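Local coordinates for protein putative glycoside hydrolase (Bacteroides ovatus, PDB 4ONZ) that is of unknown function but, as a putative glycoside hydrolase, probably has the five-bladed beta-propeller fold of its clan, at residues A[304-308]-A[319-324]; A[12-16]-A[284-288]; A[102-106]-A[154-159]. The contacts are given in a common frame with arbitrary orientation. Residue numbers count along the deposited sequence, not the author numbering.

Contact 1. Residues A[304-308]-A[319-324]; sequences FFAPE and DGTVFI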
# COMPACT_ATOMS: atom_id res chain seq x y z
N PHE A 304 -8.75 12.79 -5.83
CA PHE A 304 -8.25 13.90 -5.02
C PHE A 304 -6.77 14.12 -5.31
O PHE A 304 -6.20 15.15 -4.95
CB PHE A 304 -8.48 13.64 -3.53
CG PHE A 304 -7.51 12.66 -2.92
CD1 PHE A 304 -7.75 11.30 -2.96
CD2 PHE A 304 -6.37 13.10 -2.27
CE1 PHE A 304 -6.87 10.40 -2.39
CE2 PHE A 304 -5.48 12.21 -1.71
CZ PHE A 304 -5.73 10.86 -1.76
N PHE A 305 -6.13 13.16 -5.97
CA PHE A 305 -4.71 13.26 -6.28
C PHE A 305 -4.47 12.58 -7.62
O PHE A 305 -4.81 11.42 -7.80
CB PHE A 305 -3.89 12.61 -5.16
CG PHE A 305 -2.45 13.06 -5.12
CD1 PHE A 305 -2.10 14.25 -4.48
CD2 PHE A 305 -1.46 12.31 -5.72
CE1 PHE A 305 -0.77 14.67 -4.45
CE2 PHE A 305 -0.13 12.72 -5.69
CZ PHE A 305 0.21 13.91 -5.05
N ALA A 306 -3.91 13.32 -8.57
CA ALA A 306 -3.70 12.80 -9.93
C ALA A 306 -2.35 13.25 -10.49
O ALA A 306 -1.72 14.14 -9.93
CB ALA A 306 -4.83 13.26 -10.82
N PRO A 307 -1.89 12.62 -11.59
CA PRO A 307 -0.61 13.05 -12.16
C PRO A 307 -0.68 14.49 -12.66
O PRO A 307 -1.60 14.84 -13.39
CB PRO A 307 -0.39 12.08 -13.32
CG PRO A 307 -1.30 10.94 -13.06
CD PRO A 307 -2.47 11.50 -12.34
N GLU A 308 0.26 15.32 -12.23
CA GLU A 308 0.30 16.73 -12.61
C GLU A 308 1.72 17.24 -12.85
O GLU A 308 1.94 18.08 -13.72
CB GLU A 308 -0.35 17.61 -11.54
CG GLU A 308 -1.86 17.43 -11.38
CD GLU A 308 -2.65 17.86 -12.60
OE1 GLU A 308 -2.04 18.35 -13.58
OE2 GLU A 308 -3.89 17.72 -12.58
N ASP A 319 1.45 11.10 -19.89
CA ASP A 319 0.58 11.98 -19.11
C ASP A 319 0.67 11.68 -17.61
O ASP A 319 0.01 12.33 -16.80
CB ASP A 319 -0.86 11.86 -19.60
CG ASP A 319 -1.01 12.19 -21.09
OD1 ASP A 319 -0.10 12.80 -21.67
OD2 ASP A 319 -2.06 11.84 -21.67
N GLY A 320 1.50 10.70 -17.25
CA GLY A 320 1.75 10.37 -15.85
C GLY A 320 0.86 9.34 -15.19
O GLY A 320 -0.19 8.96 -15.72
N THR A 321 1.29 8.90 -14.01
CA THR A 321 0.54 7.94 -13.20
C THR A 321 1.08 7.98 -11.76
O THR A 321 2.28 8.18 -11.55
CB THR A 321 0.57 6.52 -13.79
OG1 THR A 321 -0.33 5.67 -13.06
CG2 THR A 321 1.98 5.93 -13.79
N VAL A 322 0.18 7.85 -10.79
CA VAL A 322 0.54 7.89 -9.37
C VAL A 322 -0.18 6.77 -8.63
O VAL A 322 -1.33 6.45 -8.95
CB VAL A 322 0.24 9.26 -8.71
CG1 VAL A 322 1.04 10.35 -9.39
CG2 VAL A 322 -1.24 9.60 -8.73
N PHE A 323 0.51 6.16 -7.66
CA PHE A 323 -0.04 5.02 -6.91
C PHE A 323 0.27 5.21 -5.44
O PHE A 323 1.42 5.09 -5.01
CB PHE A 323 0.55 3.72 -7.44
CG PHE A 323 -0.15 2.48 -6.94
CD1 PHE A 323 -1.30 2.03 -7.57
CD2 PHE A 323 0.34 1.77 -5.86
CE1 PHE A 323 -1.95 0.89 -7.14
CE2 PHE A 323 -0.31 0.63 -5.43
CZ PHE A 323 -1.45 0.19 -6.06
N ILE A 324 -0.78 5.53 -4.68
CA ILE A 324 -0.67 5.89 -3.26
C ILE A 324 -0.61 4.66 -2.39
O ILE A 324 -1.49 3.80 -2.48
CB ILE A 324 -1.87 6.74 -2.79
CG1 ILE A 324 -2.18 7.88 -3.77
CG2 ILE A 324 -1.64 7.28 -1.39
CD1 ILE A 324 -1.02 8.78 -4.10
O HOH W 1 -1.66 14.48 -16.68
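This is a buried apolar contact between a connecting loop and the start of a strand. Residues 304-308 lie in the loop that follows strand 296-299. Residues 319-321 lead into strand 322-330, whose first residues, 322-324, complete the segment. No direct hydrogen bond joins the two segments. Pro307 has the most surface covered. Its ring lies against the backbone of the other segment, with Pro307 CG 3.4 Å from both Gly320 C and Thr321 N. Gly320 is the CA neighbour of Pro307, at 5.1 Å from CA to CA. A CB on Gly320 would clash with Pro307 CB, and the backbone angles of Gly320 call for glycine by themselves. Water 1 donates to Asp319 O at 2.7 Å and, weakly, to Pro307 O at 3.3 Å. The connection runs from the sheet that ends in strand 296-299 to the sheet that begins with 322-330, consistent with a passage between blades of a five-bladed beta-propeller, the fold of this clan. Phe304 and Phe305 form a classic beta bulge opposite Ala283 of strand 281-288. Val322 and Ile324 point toward the loop and meet Phe305. Val322 CG2 touches the edge of its ring, 4.1 Å from Phe305 CD2. Ile324 CD1 lies 3.9 Å from Phe305 CD2. Tyr338 of strand 333-340 packs edge-to-face with the Phe305 ring.

Contact 2. Residues A[12-16]-A[284-288]; sequences NWVIG and GQLLL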
# COMPACT_ATOMS: atom_id res chain seq x y z
N ASN A 12 -16.53 17.52 3.41
CA ASN A 12 -15.89 17.90 4.67
C ASN A 12 -15.11 16.72 5.29
O ASN A 12 -14.26 16.93 6.15
CB ASN A 12 -16.92 18.43 5.67
CG ASN A 12 -17.94 17.37 6.10
OD1 ASN A 12 -18.27 16.45 5.34
ND2 ASN A 12 -18.46 17.50 7.31
N TRP A 13 -15.40 15.50 4.83
CA TRP A 13 -14.77 14.28 5.33
C TRP A 13 -13.48 13.89 4.61
O TRP A 13 -12.74 13.02 5.07
CB TRP A 13 -15.76 13.11 5.21
CG TRP A 13 -16.19 12.80 3.80
CD1 TRP A 13 -17.29 13.28 3.15
CD2 TRP A 13 -15.52 11.94 2.86
NE1 TRP A 13 -17.35 12.77 1.87
CE2 TRP A 13 -16.27 11.95 1.67
CE3 TRP A 13 -14.36 11.16 2.93
CZ2 TRP A 13 -15.90 11.20 0.55
CZ3 TRP A 13 -13.99 10.43 1.81
CH2 TRP A 13 -14.76 10.46 0.64
N VAL A 14 -13.20 14.53 3.48
CA VAL A 14 -12.05 14.19 2.65
C VAL A 14 -10.74 14.56 3.32
O VAL A 14 -10.61 15.63 3.89
CB VAL A 14 -12.16 14.88 1.26
CG1 VAL A 14 -10.95 14.57 0.40
CG2 VAL A 14 -13.43 14.44 0.56
N ILE A 15 -9.77 13.66 3.28
CA ILE A 15 -8.46 13.93 3.88
C ILE A 15 -7.63 14.66 2.83
O ILE A 15 -7.49 14.20 1.69
CB ILE A 15 -7.76 12.66 4.36
CG1 ILE A 15 -8.63 11.91 5.36
CG2 ILE A 15 -6.41 13.01 4.99
CD1 ILE A 15 -8.08 10.59 5.84
N GLY A 16 -7.10 15.81 3.22
CA GLY A 16 -6.31 16.64 2.33
C GLY A 16 -6.54 18.12 2.59
O GLY A 16 -7.17 18.48 3.58
N GLY A 284 -8.51 8.02 -5.16
CA GLY A 284 -9.81 8.40 -4.64
C GLY A 284 -9.91 8.10 -3.17
O GLY A 284 -8.95 7.63 -2.55
N GLN A 285 -11.07 8.39 -2.60
CA GLN A 285 -11.34 8.10 -1.19
C GLN A 285 -12.74 7.55 -1.02
O GLN A 285 -13.67 7.96 -1.71
CB GLN A 285 -11.16 9.33 -0.30
CG GLN A 285 -9.73 9.79 -0.18
CD GLN A 285 -9.56 10.98 0.75
OE1 GLN A 285 -10.32 11.17 1.71
NE2 GLN A 285 -8.54 11.77 0.48
N LEU A 286 -12.86 6.61 -0.09
CA LEU A 286 -14.11 5.96 0.23
C LEU A 286 -14.35 6.21 1.72
O LEU A 286 -13.44 6.00 2.53
CB LEU A 286 -13.99 4.47 -0.06
CG LEU A 286 -15.23 3.58 -0.02
CD1 LEU A 286 -16.27 4.06 -1.03
CD2 LEU A 286 -14.86 2.13 -0.28
N LEU A 287 -15.54 6.70 2.07
CA LEU A 287 -15.92 6.92 3.46
C LEU A 287 -16.87 5.81 3.84
O LEU A 287 -17.93 5.65 3.21
CB LEU A 287 -16.64 8.27 3.64
CG LEU A 287 -17.03 8.58 5.09
CD1 LEU A 287 -15.79 8.82 5.95
CD2 LEU A 287 -17.96 9.78 5.18
N LEU A 288 -16.51 5.04 4.86
CA LEU A 288 -17.35 3.95 5.32
C LEU A 288 -17.81 4.21 6.73
O LEU A 288 -17.18 4.97 7.47
CB LEU A 288 -16.61 2.62 5.22
CG LEU A 288 -16.06 2.38 3.82
CD1 LEU A 288 -14.57 2.73 3.78
CD2 LEU A 288 -16.25 0.95 3.37
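Two hydrogen bonds between the Gln285 side chain and the backbone of Ile15 hold this contact together. The side-chain amide of Gln285 pairs with both backbone polar atoms of Ile15, the N and the O. Ile15 N donates to Gln285 OE1 at 3.0 Å, nearly in line at 171°. Gln285 NE2 donates to Ile15 O at 2.9 Å. The side-chain amide thus pairs with the loop much as a neighbouring strand would. The same OE1 packs beside Val14, with Gln285 OE1 3.6 Å from Val14 CA. Beyond the amide, the contact turns apolar. Trp13 has about as much surface covered as Gln285, and its indole lies against residues 285-287 of the strand. Leu287 CB sits over one face of the indole in a CH-pi contact. It lies 3.8 Å from the centroid of the six-membered ring of Trp13 and 12° off the ring normal. The edge of the ring meets the strand backbone, where Trp13 CH2 is 3.6 Å from Gln285 O. The polar end of the indole turns elsewhere: Trp13 NE1 is hydrogen-bonded to Asp298 of strand 296-299. The N-terminal segment thereby packs on the mixed sheet that holds strand 281-288, probably part of a propeller blade. Strand 281-288 pairs there with strands 258-266 and 296-299, and Val260 of strand 258-266 touches Trp13, Ile15, Gln285 and Leu287.

Contact 3. Residues A[102-106]-A[154-159]; sequences VLFPA and LKNWTK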
# COMPACT_ATOMS: atom_id res chain seq x y z
N VAL A 102 15.49 -5.31 2.66
CA VAL A 102 15.06 -5.88 3.94
C VAL A 102 14.01 -6.99 3.84
O VAL A 102 13.70 -7.63 4.85
CB VAL A 102 14.58 -4.79 4.92
CG1 VAL A 102 15.73 -3.84 5.24
CG2 VAL A 102 13.39 -4.02 4.36
N LEU A 103 13.44 -7.21 2.65
CA LEU A 103 12.51 -8.32 2.42
C LEU A 103 12.75 -8.77 0.99
O LEU A 103 12.66 -7.97 0.05
CB LEU A 103 11.04 -7.94 2.62
CG LEU A 103 10.04 -9.11 2.50
CD1 LEU A 103 10.27 -10.15 3.58
CD2 LEU A 103 8.60 -8.64 2.57
N PHE A 104 13.07 -10.04 0.83
CA PHE A 104 13.45 -10.59 -0.46
C PHE A 104 13.31 -12.10 -0.47
O PHE A 104 13.23 -12.72 0.59
CB PHE A 104 14.90 -10.19 -0.74
CG PHE A 104 15.83 -10.42 0.43
CD1 PHE A 104 16.48 -11.65 0.60
CD2 PHE A 104 16.08 -9.42 1.35
CE1 PHE A 104 17.34 -11.87 1.67
CE2 PHE A 104 16.95 -9.63 2.43
CZ PHE A 104 17.58 -10.85 2.59
N PRO A 105 13.26 -12.70 -1.67
CA PRO A 105 13.23 -14.16 -1.69
C PRO A 105 14.54 -14.68 -1.08
O PRO A 105 15.61 -14.15 -1.39
CB PRO A 105 13.09 -14.53 -3.17
CG PRO A 105 13.13 -13.28 -3.94
CD PRO A 105 13.09 -12.10 -3.01
N ALA A 106 14.44 -15.66 -0.20
CA ALA A 106 15.60 -16.18 0.53
C ALA A 106 15.54 -17.69 0.72
O ALA A 106 14.64 -18.36 0.23
CB ALA A 106 15.69 -15.47 1.88
N LEU A 154 11.90 -2.96 11.81
CA LEU A 154 11.70 -2.55 10.41
C LEU A 154 12.80 -2.96 9.41
O LEU A 154 12.68 -2.70 8.21
CB LEU A 154 11.42 -1.04 10.30
CG LEU A 154 10.18 -0.56 11.06
CD1 LEU A 154 10.09 0.95 11.08
CD2 LEU A 154 8.92 -1.17 10.44
N LYS A 155 13.86 -3.58 9.91
CA LYS A 155 14.97 -4.05 9.09
C LYS A 155 14.99 -5.57 9.01
O LYS A 155 15.36 -6.14 7.98
CB LYS A 155 16.29 -3.52 9.67
CG LYS A 155 16.37 -2.00 9.70
CD LYS A 155 17.55 -1.53 10.53
CE LYS A 155 17.63 -0.01 10.57
NZ LYS A 155 18.75 0.44 11.43
N ASN A 156 14.61 -6.23 10.11
CA ASN A 156 14.56 -7.68 10.17
C ASN A 156 13.10 -8.13 10.14
O ASN A 156 12.37 -8.00 11.12
CB ASN A 156 15.32 -8.17 11.39
CG ASN A 156 16.80 -7.85 11.29
OD1 ASN A 156 17.49 -8.38 10.43
ND2 ASN A 156 17.28 -6.98 12.16
N TRP A 157 12.68 -8.64 8.98
CA TRP A 157 11.30 -9.09 8.73
C TRP A 157 11.18 -10.59 8.78
O TRP A 157 12.03 -11.30 8.25
CB TRP A 157 10.79 -8.58 7.37
CG TRP A 157 10.64 -7.10 7.39
CD1 TRP A 157 11.59 -6.17 7.10
CD2 TRP A 157 9.48 -6.37 7.80
NE1 TRP A 157 11.09 -4.91 7.30
CE2 TRP A 157 9.79 -5.00 7.72
CE3 TRP A 157 8.20 -6.75 8.23
CZ2 TRP A 157 8.88 -4.01 8.07
CZ3 TRP A 157 7.29 -5.76 8.56
CH2 TRP A 157 7.63 -4.41 8.47
N THR A 158 10.12 -11.08 9.42
CA THR A 158 9.84 -12.51 9.50
C THR A 158 8.61 -12.79 8.63
O THR A 158 7.57 -12.19 8.85
CB THR A 158 9.53 -12.91 10.96
OG1 THR A 158 10.63 -12.57 11.80
CG2 THR A 158 9.26 -14.41 11.08
N LYS A 159 8.74 -13.66 7.63
CA LYS A 159 7.60 -14.01 6.77
C LYS A 159 6.71 -14.95 7.55
O LYS A 159 7.19 -15.74 8.34
CB LYS A 159 8.07 -14.71 5.48
CG LYS A 159 8.92 -13.83 4.57
CD LYS A 159 9.48 -14.59 3.39
CE LYS A 159 10.52 -13.78 2.63
NZ LYS A 159 11.14 -14.56 1.53
O HOH W 2 14.56 -9.22 6.82
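Val102 and Lys159 give up the most surface here, with Leu103 next. Val102 points toward the turn at 154-157. Val102 CB lies 3.4 Å from Lys155 O, and Val102 CG2 is 3.9 Å from Trp157 CD1. Water 2 adds a polar link. It donates to Val102 O at 2.7 Å and accepts from Trp157 N at 2.9 Å. Leu103 fills the space between Trp157 and Lys159. Leu103 CD1 lies 4.1 Å from Trp157 CB and 3.8 Å from Lys159 CE. The chain of Lys159 is fully extended beyond CB and so carries its ammonium group past Leu103 to the loop backbone. There Lys159 NZ donates to Phe104 O at 2.9 Å. The charge of Lys159 is met by salt bridges to Asp114 and Asp108. Trp157 NE1 turns back to Leu154 O at 2.9 Å, a weak hydrogen bond that closes the turn. Val102 and Leu103 also form a classic beta bulge opposite Val84 of strand 82-89. Residues 102-103 therefore lie beside the four-stranded antiparallel sheet that holds strand 82-89, while 158-162 is an outermost strand of the next, an arrangement consistent with neighbouring blades of a beta-propeller.

Contacts 1 and 2 are buried and adjoin, with centres 17 Å apart. Both lean on strand 281-288: contact 2 uses it directly, while the loop of contact 1 forms its bulge against it. Phe304 joins them, as Phe304 CE1 lies 3.5 Å from Gly284 O. Contact 3 is more exposed and sits on the opposite side of the chain's centre, about 29 and 33 Å away between centres. It is nested within the long chain segment that contact 2 closes. The chemistry differs accordingly. Contact 1 is apolar, with one water bridge, weak on one side. Contact 2 combines a buried side-chain amide, paired with backbone, with an indole packed under a leucine. Contact 3 brings in a charged lysine.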